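Local coordinates for protein lactate dehydrogenase, adjacent gene encodes predicted malate dehydrogenase (Cryptosporidium parvum, PDB 4ND2) that probably catalyses the reversible, NAD-dependent interconversion of (S)-lactate and pyruvate, and binds pyruvate together with a dinucleotide cofactor, at residues R5-I10 and N27-V32; S73-I78 and F116-T121; S152-F157 and A171-G176. All coordinates share one frame; numbering follows the deposited sequence.

Interaction 1 of 3, residues R5-I10 and N27-V32; sequences RKIAVI and NLADVV
Lys6, Ile7 and Ala8 pair in parallel register with Asp30, Val31 and Val32, the strand axes 4.8 Å apart at 26°, joining the two strands of the first beta-alpha-beta unit of the Rossmann fold. Four backbone hydrogen bonds zip them together: Asp30 N to Arg5 O, Ile7 N to Asp30 O, Val32 N to Ile7 O and Val9 N to Val32 O. On the face carrying Ile7 and Val31 the side chains are wholly apolar, as suits a surface roofed by helix 14-26. Ile7 CG1 lies beside the backbone N (chi1 -61°), which turns it over Ala29, with CG1 3.7 Å from Ala29 CB; its tip CD1 goes on to meet Leu28 CD2 at 4.1 Å, the two chains at about a right angle. A small residue suits Ala29, whose CB is 3.3 Å from Arg5 O. On the other face the extended chain of Lys6 passes its CE 3.6 Å from Val32 CG2, while its NZ is held by the carbonyls of Asp69 and Ser71. At the N-terminal end a water bridges the segments, accepting in the guanidinium plane from Arg5 NH2 at 2.6 Å and donating to Leu28 O at 2.7 Å.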
loop_
_atom_site.group_PDB
_atom_site.type_symbol
_atom_site.label_atom_id
_atom_site.label_comp_id
_atom_site.label_asym_id
_atom_site.label_seq_id
_atom_site.Cartn_x
_atom_site.Cartn_y
_atom_site.Cartn_z
ATOM N N ARG A 5 -8.396 -4.123 15.983
ATOM C CA ARG A 5 -9.091 -5.226 15.334
ATOM C C ARG A 5 -8.314 -6.515 15.589
ATOM O O ARG A 5 -7.086 -6.497 15.684
ATOM C CB ARG A 5 -9.255 -4.955 13.839
ATOM C CG ARG A 5 -10.289 -3.874 13.559
ATOM C CD ARG A 5 -10.077 -3.188 12.222
ATOM N NE ARG A 5 -11.161 -2.245 11.928
ATOM C CZ ARG A 5 -11.182 -1.405 10.894
ATOM N NH1 ARG A 5 -12.220 -0.592 10.722
ATOM N NH2 ARG A 5 -10.175 -1.366 10.031
ATOM N N LYS A 6 -9.040 -7.621 15.718
ATOM C CA LYS A 6 -8.455 -8.891 16.145
ATOM C C LYS A 6 -8.977 -10.053 15.305
ATOM O O LYS A 6 -10.189 -10.274 15.223
ATOM C CB LYS A 6 -8.772 -9.127 17.626
ATOM C CG LYS A 6 -8.149 -10.379 18.219
ATOM C CD LYS A 6 -8.418 -10.473 19.713
ATOM C CE LYS A 6 -7.894 -11.782 20.283
ATOM N NZ LYS A 6 -7.986 -11.826 21.766
ATOM N N ILE A 7 -8.054 -10.784 14.684
ATOM C CA ILE A 7 -8.381 -11.975 13.908
ATOM C C ILE A 7 -7.772 -13.203 14.571
ATOM O O ILE A 7 -6.573 -13.234 14.852
ATOM C CB ILE A 7 -7.858 -11.880 12.458
ATOM C CG1 ILE A 7 -8.495 -10.681 11.740
ATOM C CG2 ILE A 7 -8.140 -13.177 11.706
ATOM C CD1 ILE A 7 -7.967 -10.440 10.341
ATOM N N ALA A 8 -8.603 -14.211 14.819
ATOM C CA ALA A 8 -8.132 -15.495 15.331
ATOM C C ALA A 8 -8.023 -16.485 14.178
ATOM O O ALA A 8 -8.980 -16.680 13.426
ATOM C CB ALA A 8 -9.074 -16.026 16.400
ATOM N N VAL A 9 -6.846 -17.088 14.035
ATOM C CA VAL A 9 -6.601 -18.106 13.027
ATOM C C VAL A 9 -6.498 -19.462 13.725
ATOM O O VAL A 9 -5.523 -19.731 14.437
ATOM C CB VAL A 9 -5.309 -17.806 12.238
ATOM C CG1 VAL A 9 -5.053 -18.881 11.193
ATOM C CG2 VAL A 9 -5.395 -16.431 11.589
ATOM N N ILE A 10 -7.514 -20.303 13.528
ATOM C CA ILE A 10 -7.598 -21.602 14.198
ATOM C C ILE A 10 -6.954 -22.654 13.305
ATOM O O ILE A 10 -7.537 -23.078 12.305
ATOM C CB ILE A 10 -9.058 -21.999 14.515
ATOM C CG1 ILE A 10 -9.817 -20.836 15.171
ATOM C CG2 ILE A 10 -9.095 -23.237 15.403
ATOM C CD1 ILE A 10 -9.145 -20.244 16.395
ATOM N N ASN A 27 -1.241 -4.647 8.206
ATOM C CA ASN A 27 -1.720 -4.026 9.442
ATOM C C ASN A 27 -3.254 -3.985 9.497
ATOM O O ASN A 27 -3.849 -3.009 9.955
ATOM C CB ASN A 27 -1.122 -2.623 9.620
ATOM C CG ASN A 27 -1.339 -2.059 11.019
ATOM O OD1 ASN A 27 -1.367 -2.789 12.010
ATOM N ND2 ASN A 27 -1.488 -0.751 11.103
ATOM N N LEU A 28 -3.881 -5.058 9.022
ATOM C CA LEU A 28 -5.340 -5.180 9.028
ATOM C C LEU A 28 -5.873 -5.407 10.444
ATOM O O LEU A 28 -6.934 -4.899 10.807
ATOM C CB LEU A 28 -5.770 -6.335 8.119
ATOM C CG LEU A 28 -7.262 -6.654 8.014
ATOM C CD1 LEU A 28 -8.025 -5.483 7.414
ATOM C CD2 LEU A 28 -7.467 -7.916 7.189
ATOM N N ALA A 29 -5.136 -6.186 11.231
ATOM C CA ALA A 29 -5.543 -6.520 12.591
ATOM C C ALA A 29 -4.387 -7.150 13.357
ATOM O O ALA A 29 -3.340 -7.465 12.782
ATOM C CB ALA A 29 -6.724 -7.482 12.560
ATOM N N ASP A 30 -4.584 -7.314 14.660
ATOM C CA ASP A 30 -3.745 -8.204 15.455
ATOM C C ASP A 30 -4.167 -9.629 15.131
ATOM O O ASP A 30 -5.323 -9.875 14.776
ATOM C CB ASP A 30 -3.928 -7.955 16.954
ATOM C CG ASP A 30 -3.311 -6.648 17.421
ATOM O OD1 ASP A 30 -2.493 -6.043 16.692
ATOM O OD2 ASP A 30 -3.644 -6.231 18.547
ATOM N N VAL A 31 -3.236 -10.567 15.269
ATOM C CA VAL A 31 -3.493 -11.961 14.940
ATOM C C VAL A 31 -3.203 -12.872 16.131
ATOM O O VAL A 31 -2.184 -12.718 16.800
ATOM C CB VAL A 31 -2.628 -12.415 13.746
ATOM C CG1 VAL A 31 -2.870 -13.888 13.434
ATOM C CG2 VAL A 31 -2.914 -11.551 12.526
ATOM N N VAL A 32 -4.110 -13.813 16.383
ATOM C CA VAL A 32 -3.864 -14.906 17.317
ATOM C C VAL A 32 -3.809 -16.205 16.521
ATOM O O VAL A 32 -4.822 -16.644 15.973
ATOM C CB VAL A 32 -4.964 -15.003 18.394
ATOM C CG1 VAL A 32 -4.720 -16.198 19.310
ATOM C CG2 VAL A 32 -5.022 -13.715 19.200
HETATM O O HOH W 1 -7.818 -2.507 9.866
#

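Interaction 2 of 3, residues S73-I78 and F116-T121; sequences SDVVII and FVICIT. With A3D (3-acetylpyridine adenine dinucleotide), chain C.
Ile78 packs its CD1 against Val117 CG1 at 3.7 Å where parallel strands 75-78 and 116-119, linked through helix 94-111, form a beta-alpha-beta unit of the Rossmann NAD-binding domain. Ile78, Phe116 and Ile118 bury the most surface here. The two branches of Ile78 part: CG1 lies beside the backbone N (chi1 -52°) and carries CD1 back to Val117, with Cys119 SG also near, while CG2 packs on Thr121 OG1 at 3.6 Å, a hydroxyl hydrogen-bonded to Ala80 O. A beta-branched chain suits this place because it fills both directions at once. Ile78 O accepts from Ile120 N at 2.8 Å and, in a longer bond tilted from the carbonyl plane, from Thr121 N at 3.3 Å. The two bonds tie the turn after the strand to Ile78; there Ile120 O comes 3.2 Å from C2N of the cofactor analogue, and Ile120 CG2 packs on its ribose and pyridine.

Phe116 contributes mainly backbone and CB, since its ring leads away to stack with Tyr247; its N hydrogen-bonds to Asp74 O, and its O accepts from Val76 N. Midway, Ile118 N hydrogen-bonds to Val76 O and Ile118 O accepts from Ile78 N, while Ile118 CD1 comes within 3.9 Å of Val75 CG1. On the same face Ile77 CG2 meets Ile120 CD1 at 3.6 Å.

Strand 75-78 has strand 6-10 as its other neighbour, and Val117 hydrogen-bonds through its backbone to Lys141, just before strand 142-144. Helix 94-111 packs on Val76 and Ile78, helix 234-248 on Val75, Ile118 and Ile120 from the opposite face.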
loop_
_atom_site.group_PDB
_atom_site.type_symbol
_atom_site.label_atom_id
_atom_site.label_comp_id
_atom_site.label_asym_id
_atom_site.label_seq_id
_atom_site.Cartn_x
_atom_site.Cartn_y
_atom_site.Cartn_z
ATOM N N SER A 73 -12.336 -11.736 19.542
ATOM C CA SER A 73 -11.938 -11.776 18.136
ATOM C C SER A 73 -13.077 -11.273 17.253
ATOM O O SER A 73 -14.226 -11.687 17.415
ATOM C CB SER A 73 -11.545 -13.198 17.716
ATOM O OG SER A 73 -10.325 -13.596 18.323
ATOM N N ASP A 74 -12.752 -10.374 16.329
ATOM C CA ASP A 74 -13.735 -9.844 15.383
ATOM C C ASP A 74 -13.990 -10.850 14.272
ATOM O O ASP A 74 -15.123 -11.013 13.822
ATOM C CB ASP A 74 -13.243 -8.532 14.778
ATOM C CG ASP A 74 -13.030 -7.461 15.818
ATOM O OD1 ASP A 74 -14.024 -7.036 16.444
ATOM O OD2 ASP A 74 -11.869 -7.051 16.012
ATOM N N VAL A 75 -12.921 -11.507 13.828
ATOM C CA VAL A 75 -13.005 -12.523 12.791
ATOM C C VAL A 75 -12.303 -13.790 13.265
ATOM O O VAL A 75 -11.246 -13.724 13.896
ATOM C CB VAL A 75 -12.361 -12.037 11.473
ATOM C CG1 VAL A 75 -12.434 -13.113 10.395
ATOM C CG2 VAL A 75 -13.031 -10.756 10.995
ATOM N N VAL A 76 -12.906 -14.937 12.971
ATOM C CA VAL A 76 -12.291 -16.232 13.222
ATOM C C VAL A 76 -12.171 -16.959 11.890
ATOM O O VAL A 76 -13.172 -17.163 11.204
ATOM C CB VAL A 76 -13.119 -17.085 14.202
ATOM C CG1 VAL A 76 -12.511 -18.475 14.353
ATOM C CG2 VAL A 76 -13.219 -16.395 15.556
ATOM N N ILE A 77 -10.947 -17.331 11.522
ATOM C CA ILE A 77 -10.702 -18.075 10.292
ATOM C C ILE A 77 -10.265 -19.493 10.660
ATOM O O ILE A 77 -9.253 -19.682 11.340
ATOM C CB ILE A 77 -9.641 -17.391 9.405
ATOM C CG1 ILE A 77 -10.016 -15.923 9.165
ATOM C CG2 ILE A 77 -9.509 -18.122 8.077
ATOM C CD1 ILE A 77 -8.954 -15.114 8.454
ATOM N N ILE A 78 -11.040 -20.483 10.217
ATOM C CA ILE A 78 -10.819 -21.881 10.596
ATOM C C ILE A 78 -10.076 -22.637 9.499
ATOM O O ILE A 78 -10.615 -22.869 8.415
ATOM C CB ILE A 78 -12.152 -22.602 10.906
ATOM C CG1 ILE A 78 -12.962 -21.801 11.928
ATOM C CG2 ILE A 78 -11.889 -24.015 11.423
ATOM C CD1 ILE A 78 -14.316 -22.395 12.261
ATOM N N PHE A 116 -17.230 -12.945 13.225
ATOM C CA PHE A 116 -17.518 -13.356 11.857
ATOM C C PHE A 116 -16.620 -14.546 11.542
ATOM O O PHE A 116 -15.396 -14.427 11.598
ATOM C CB PHE A 116 -17.241 -12.202 10.891
ATOM C CG PHE A 116 -17.576 -12.505 9.456
ATOM C CD1 PHE A 116 -18.872 -12.844 9.090
ATOM C CD2 PHE A 116 -16.605 -12.425 8.467
ATOM C CE1 PHE A 116 -19.191 -13.111 7.768
ATOM C CE2 PHE A 116 -16.917 -12.690 7.143
ATOM C CZ PHE A 116 -18.212 -13.033 6.794
ATOM N N VAL A 117 -17.220 -15.691 11.235
ATOM C CA VAL A 117 -16.465 -16.929 11.053
ATOM C C VAL A 117 -16.300 -17.264 9.575
ATOM O O VAL A 117 -17.288 -17.395 8.852
ATOM C CB VAL A 117 -17.142 -18.113 11.771
ATOM C CG1 VAL A 117 -16.386 -19.412 11.508
ATOM C CG2 VAL A 117 -17.238 -17.836 13.266
ATOM N N ILE A 118 -15.046 -17.410 9.142
ATOM C CA ILE A 118 -14.716 -17.821 7.778
ATOM C C ILE A 118 -14.068 -19.207 7.815
ATOM O O ILE A 118 -12.941 -19.360 8.290
ATOM C CB ILE A 118 -13.746 -16.827 7.102
ATOM C CG1 ILE A 118 -14.345 -15.414 7.075
ATOM C CG2 ILE A 118 -13.408 -17.288 5.688
ATOM C CD1 ILE A 118 -13.330 -14.317 6.823
ATOM N N CYS A 119 -14.782 -20.214 7.318
ATOM C CA CYS A 119 -14.256 -21.577 7.261
ATOM C C CYS A 119 -13.421 -21.795 6.007
ATOM O O CYS A 119 -13.782 -21.327 4.928
ATOM C CB CYS A 119 -15.396 -22.594 7.290
ATOM S SG CYS A 119 -16.362 -22.558 8.809
ATOM N N ILE A 120 -12.296 -22.488 6.165
ATOM C CA ILE A 120 -11.468 -22.928 5.038
ATOM C C ILE A 120 -11.367 -24.461 4.991
ATOM O O ILE A 120 -11.248 -25.043 3.915
ATOM C CB ILE A 120 -10.059 -22.297 5.097
ATOM C CG1 ILE A 120 -10.172 -20.766 5.106
ATOM C CG2 ILE A 120 -9.204 -22.777 3.927
ATOM C CD1 ILE A 120 -8.850 -20.037 5.160
ATOM N N THR A 121 -11.421 -25.101 6.160
ATOM C CA THR A 121 -11.358 -26.564 6.290
ATOM C C THR A 121 -12.242 -27.302 5.284
ATOM O O THR A 121 -13.429 -26.995 5.158
ATOM C CB THR A 121 -11.783 -26.986 7.713
ATOM O OG1 THR A 121 -11.024 -26.248 8.678
ATOM C CG2 THR A 121 -11.571 -28.478 7.930
HETATM P PA A3D C . -1.946 -28.162 7.373
HETATM O O1A A3D C . -0.697 -27.473 6.898
HETATM O O2A A3D C . -1.920 -29.646 7.629
HETATM O O5B A3D C . -2.447 -27.436 8.710
HETATM C C5B A3D C . -3.500 -27.953 9.515
HETATM C C4B A3D C . -3.255 -27.484 10.941
HETATM O O4B A3D C . -4.404 -27.751 11.747
HETATM C C3B A3D C . -2.071 -28.196 11.596
HETATM O O3B A3D C . -1.075 -27.256 12.014
HETATM C C2B A3D C . -2.674 -28.932 12.778
HETATM O O2B A3D C . -1.828 -28.973 13.930
HETATM C C1B A3D C . -3.939 -28.136 13.039
HETATM N N9A A3D C . -4.964 -28.887 13.793
HETATM C C8A A3D C . -5.262 -30.199 13.712
HETATM N N7A A3D C . -6.265 -30.505 14.573
HETATM C C5A A3D C . -6.610 -29.379 15.217
HETATM C C6A A3D C . -7.590 -28.994 16.251
HETATM N N6A A3D C . -8.431 -29.910 16.792
HETATM N N1A A3D C . -7.618 -27.695 16.635
HETATM C C2A A3D C . -6.794 -26.765 16.113
HETATM N N3A A3D C . -5.879 -27.051 15.169
HETATM C C4A A3D C . -5.748 -28.313 14.694
HETATM O O3 A3D C . -3.176 -27.897 6.360
HETATM P PN A3D C . -3.339 -26.593 5.417
HETATM O O1N A3D C . -2.492 -26.783 4.190
HETATM O O2N A3D C . -3.184 -25.342 6.238
HETATM O O5D A3D C . -4.888 -26.716 5.008
HETATM C C5D A3D C . -5.883 -26.564 6.014
HETATM C C4D A3D C . -7.266 -26.945 5.501
HETATM O O4D A3D C . -7.677 -26.031 4.477
HETATM C C3D A3D C . -7.328 -28.341 4.885
HETATM O O3D A3D C . -8.512 -29.009 5.321
HETATM C C2D A3D C . -7.411 -28.092 3.397
HETATM O O2D A3D C . -8.105 -29.115 2.677
HETATM C C1D A3D C . -8.175 -26.780 3.368
HETATM N N1N A3D C . -8.032 -26.036 2.118
HETATM C C2N A3D C . -9.143 -25.551 1.543
HETATM C C3N A3D C . -9.075 -24.836 0.356
HETATM C C7N A3D C . -10.315 -24.292 -0.285
HETATM O O7N A3D C . -10.207 -23.733 -1.358
HETATM C C8N A3D C . -11.645 -24.424 0.392
HETATM C C4N A3D C . -7.836 -24.622 -0.234
HETATM C C5N A3D C . -6.701 -25.129 0.380
HETATM C C6N A3D C . -6.827 -25.840 1.565
#

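Interaction 3 of 3, residues S152-F157 and A171-G176; sequences SRFRTF and ANVIGG. With PYR (pyruvic acid), chain D.
Phe154 and Arg155, on successive positions of helix 147-162, receive the methyl of Ala171 between them. Phe154 CD2 lies 3.6 Å from Ala171 CB, and Arg155 CG approaches the same methyl at 3.7 Å. The small methyl of alanine suits a place where both neighbours come this close. The Phe154 ring stands with CG anti to the backbone N (chi1 -169°), thrown toward the strand; it meets its neighbours obliquely, CE2 being 3.7 Å from Asn172 O, while Phe154 CB rests 3.8 Å from Val173 CG2. Phenylalanine suits this buried site, since Val188, Pro183 and Thr216 close round it as well.

The tight part is thus apolar, with no hydrogen bond directly between the segments. The looser, partly exposed part is Arg155 beyond CG: a bend at chi3 (77°) turns its far end from Ala171, NE bonding to Val169 O, and Val53 of the third subunit packs against this residue. Asn172 points away from the helix, its ND2 bonding to Gly191 O of the fourth subunit.

One residue before Phe154, Arg153 leaves the helix in another direction. Its extended chain brings NH1 2.9 Å from pyruvate OXT and NH2 2.8 Å from pyruvate O, which lies in the guanidinium plane at its edge. Arg90, Asn122 and His177 also hydrogen-bond the pyruvate. The packing therefore joins the substrate-binding helix to the strand leading toward His177, the predicted proton acceptor, as in the catalytic domain of the lactate and malate dehydrogenases.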
loop_
_atom_site.group_PDB
_atom_site.type_symbol
_atom_site.label_atom_id
_atom_site.label_comp_id
_atom_site.label_asym_id
_atom_site.label_seq_id
_atom_site.Cartn_x
_atom_site.Cartn_y
_atom_site.Cartn_z
ATOM N N SER A 152 -10.980 -16.536 -8.738
ATOM C CA SER A 152 -9.658 -15.970 -9.036
ATOM C C SER A 152 -8.903 -16.822 -10.053
ATOM O O SER A 152 -8.259 -16.291 -10.963
ATOM C CB SER A 152 -8.821 -15.808 -7.761
ATOM O OG SER A 152 -9.381 -14.824 -6.909
ATOM N N ARG A 153 -8.984 -18.140 -9.898
ATOM C CA ARG A 153 -8.407 -19.062 -10.871
ATOM C C ARG A 153 -9.088 -18.895 -12.233
ATOM O O ARG A 153 -8.417 -18.794 -13.254
ATOM C CB ARG A 153 -8.536 -20.507 -10.383
ATOM C CG ARG A 153 -7.612 -20.834 -9.217
ATOM C CD ARG A 153 -8.071 -22.063 -8.454
ATOM N NE ARG A 153 -7.071 -22.499 -7.478
ATOM C CZ ARG A 153 -7.245 -23.498 -6.616
ATOM N NH1 ARG A 153 -8.387 -24.183 -6.587
ATOM N NH2 ARG A 153 -6.269 -23.813 -5.770
ATOM N N PHE A 154 -10.418 -18.856 -12.222
ATOM C CA PHE A 154 -11.231 -18.693 -13.432
ATOM C C PHE A 154 -10.853 -17.392 -14.151
ATOM O O PHE A 154 -10.537 -17.405 -15.342
ATOM C CB PHE A 154 -12.720 -18.722 -13.038
ATOM C CG PHE A 154 -13.692 -18.824 -14.195
ATOM C CD1 PHE A 154 -13.380 -19.505 -15.368
ATOM C CD2 PHE A 154 -14.963 -18.275 -14.071
ATOM C CE1 PHE A 154 -14.301 -19.598 -16.400
ATOM C CE2 PHE A 154 -15.889 -18.368 -15.100
ATOM C CZ PHE A 154 -15.555 -19.031 -16.267
ATOM N N ARG A 155 -10.843 -16.283 -13.410
ATOM C CA ARG A 155 -10.446 -14.973 -13.952
ATOM C C ARG A 155 -9.020 -14.973 -14.498
ATOM O O ARG A 155 -8.750 -14.410 -15.560
ATOM C CB ARG A 155 -10.543 -13.891 -12.875
ATOM C CG ARG A 155 -11.949 -13.572 -12.409
ATOM C CD ARG A 155 -11.914 -12.698 -11.164
ATOM N NE ARG A 155 -11.596 -11.309 -11.482
ATOM C CZ ARG A 155 -11.406 -10.346 -10.582
ATOM N NH1 ARG A 155 -11.478 -10.605 -9.283
ATOM N NH2 ARG A 155 -11.136 -9.113 -10.988
ATOM N N THR A 156 -8.113 -15.595 -13.751
ATOM C CA THR A 156 -6.700 -15.657 -14.119
ATOM C C THR A 156 -6.491 -16.393 -15.440
ATOM O O THR A 156 -5.730 -15.936 -16.289
ATOM C CB THR A 156 -5.875 -16.323 -12.997
ATOM O OG1 THR A 156 -5.937 -15.503 -11.824
ATOM C CG2 THR A 156 -4.417 -16.501 -13.398
ATOM N N PHE A 157 -7.177 -17.520 -15.609
ATOM C CA PHE A 157 -7.046 -18.326 -16.821
ATOM C C PHE A 157 -7.603 -17.599 -18.046
ATOM O O PHE A 157 -7.017 -17.663 -19.121
ATOM C CB PHE A 157 -7.724 -19.690 -16.652
ATOM C CG PHE A 157 -7.155 -20.529 -15.531
ATOM C CD1 PHE A 157 -5.816 -20.429 -15.156
ATOM C CD2 PHE A 157 -7.960 -21.439 -14.864
ATOM C CE1 PHE A 157 -5.306 -21.208 -14.130
ATOM C CE2 PHE A 157 -7.450 -22.226 -13.843
ATOM C CZ PHE A 157 -6.124 -22.107 -13.474
ATOM N N ALA A 171 -15.609 -12.544 -13.594
ATOM C CA ALA A 171 -15.979 -13.950 -13.752
ATOM C C ALA A 171 -16.294 -14.586 -12.399
ATOM O O ALA A 171 -15.575 -14.370 -11.424
ATOM C CB ALA A 171 -14.868 -14.716 -14.449
ATOM N N ASN A 172 -17.372 -15.366 -12.353
ATOM C CA ASN A 172 -17.824 -15.995 -11.122
ATOM C C ASN A 172 -17.860 -17.509 -11.237
ATOM O O ASN A 172 -18.215 -18.054 -12.287
ATOM C CB ASN A 172 -19.215 -15.482 -10.748
ATOM C CG ASN A 172 -19.180 -14.090 -10.151
ATOM O OD1 ASN A 172 -18.592 -13.878 -9.089
ATOM N ND2 ASN A 172 -19.803 -13.134 -10.829
ATOM N N VAL A 173 -17.469 -18.172 -10.152
ATOM C CA VAL A 173 -17.697 -19.597 -9.977
ATOM C C VAL A 173 -18.700 -19.735 -8.839
ATOM O O VAL A 173 -18.560 -19.082 -7.801
ATOM C CB VAL A 173 -16.400 -20.356 -9.624
ATOM C CG1 VAL A 173 -16.695 -21.825 -9.344
ATOM C CG2 VAL A 173 -15.378 -20.218 -10.742
ATOM N N ILE A 174 -19.716 -20.567 -9.048
ATOM C CA ILE A 174 -20.763 -20.786 -8.053
ATOM C C ILE A 174 -20.989 -22.277 -7.820
ATOM O O ILE A 174 -20.451 -23.117 -8.543
ATOM C CB ILE A 174 -22.088 -20.108 -8.469
ATOM C CG1 ILE A 174 -22.573 -20.627 -9.829
ATOM C CG2 ILE A 174 -21.908 -18.596 -8.512
ATOM C CD1 ILE A 174 -23.947 -20.128 -10.215
ATOM N N GLY A 175 -21.784 -22.592 -6.803
ATOM C CA GLY A 175 -22.068 -23.973 -6.432
ATOM C C GLY A 175 -21.103 -24.470 -5.375
ATOM O O GLY A 175 -20.396 -23.681 -4.747
ATOM N N GLY A 176 -21.080 -25.783 -5.173
ATOM C CA GLY A 176 -20.197 -26.396 -4.190
ATOM C C GLY A 176 -18.744 -26.371 -4.628
ATOM O O GLY A 176 -18.443 -26.476 -5.819
HETATM C C PYR D . -8.262 -26.013 -3.517
HETATM O O PYR D . -7.082 -25.696 -3.795
HETATM O OXT PYR D . -9.217 -25.629 -4.227
HETATM C CA PYR D . -8.535 -26.862 -2.354
HETATM O O3 PYR D . -9.679 -26.979 -1.947
HETATM C CB PYR D . -7.402 -27.580 -1.683
#

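In the fold
From the N terminus, interaction 1 closes first, returning the chain after helix 14-26 to lie beside strand 6-10. Interaction 2 closes a longer excursion, through helix 94-111, and interaction 3 a short one, from helix 147-162 to strand 169-174. The three follow in series; none nests or crosses. Interactions 1 and 2 belong to one parallel sheet of order 61-64, 30-34, 6-10, 75-78, 116-119, 142-144, and meet where strands 6-10 and 75-78 are neighbours, the centres of the two interactions about 10 Å apart. Interaction 3 lies across the chain's centre in the C-terminal domain, its nearest atoms about 10 Å from interaction 2. Cofactor analogue and pyruvate lie between the two domains.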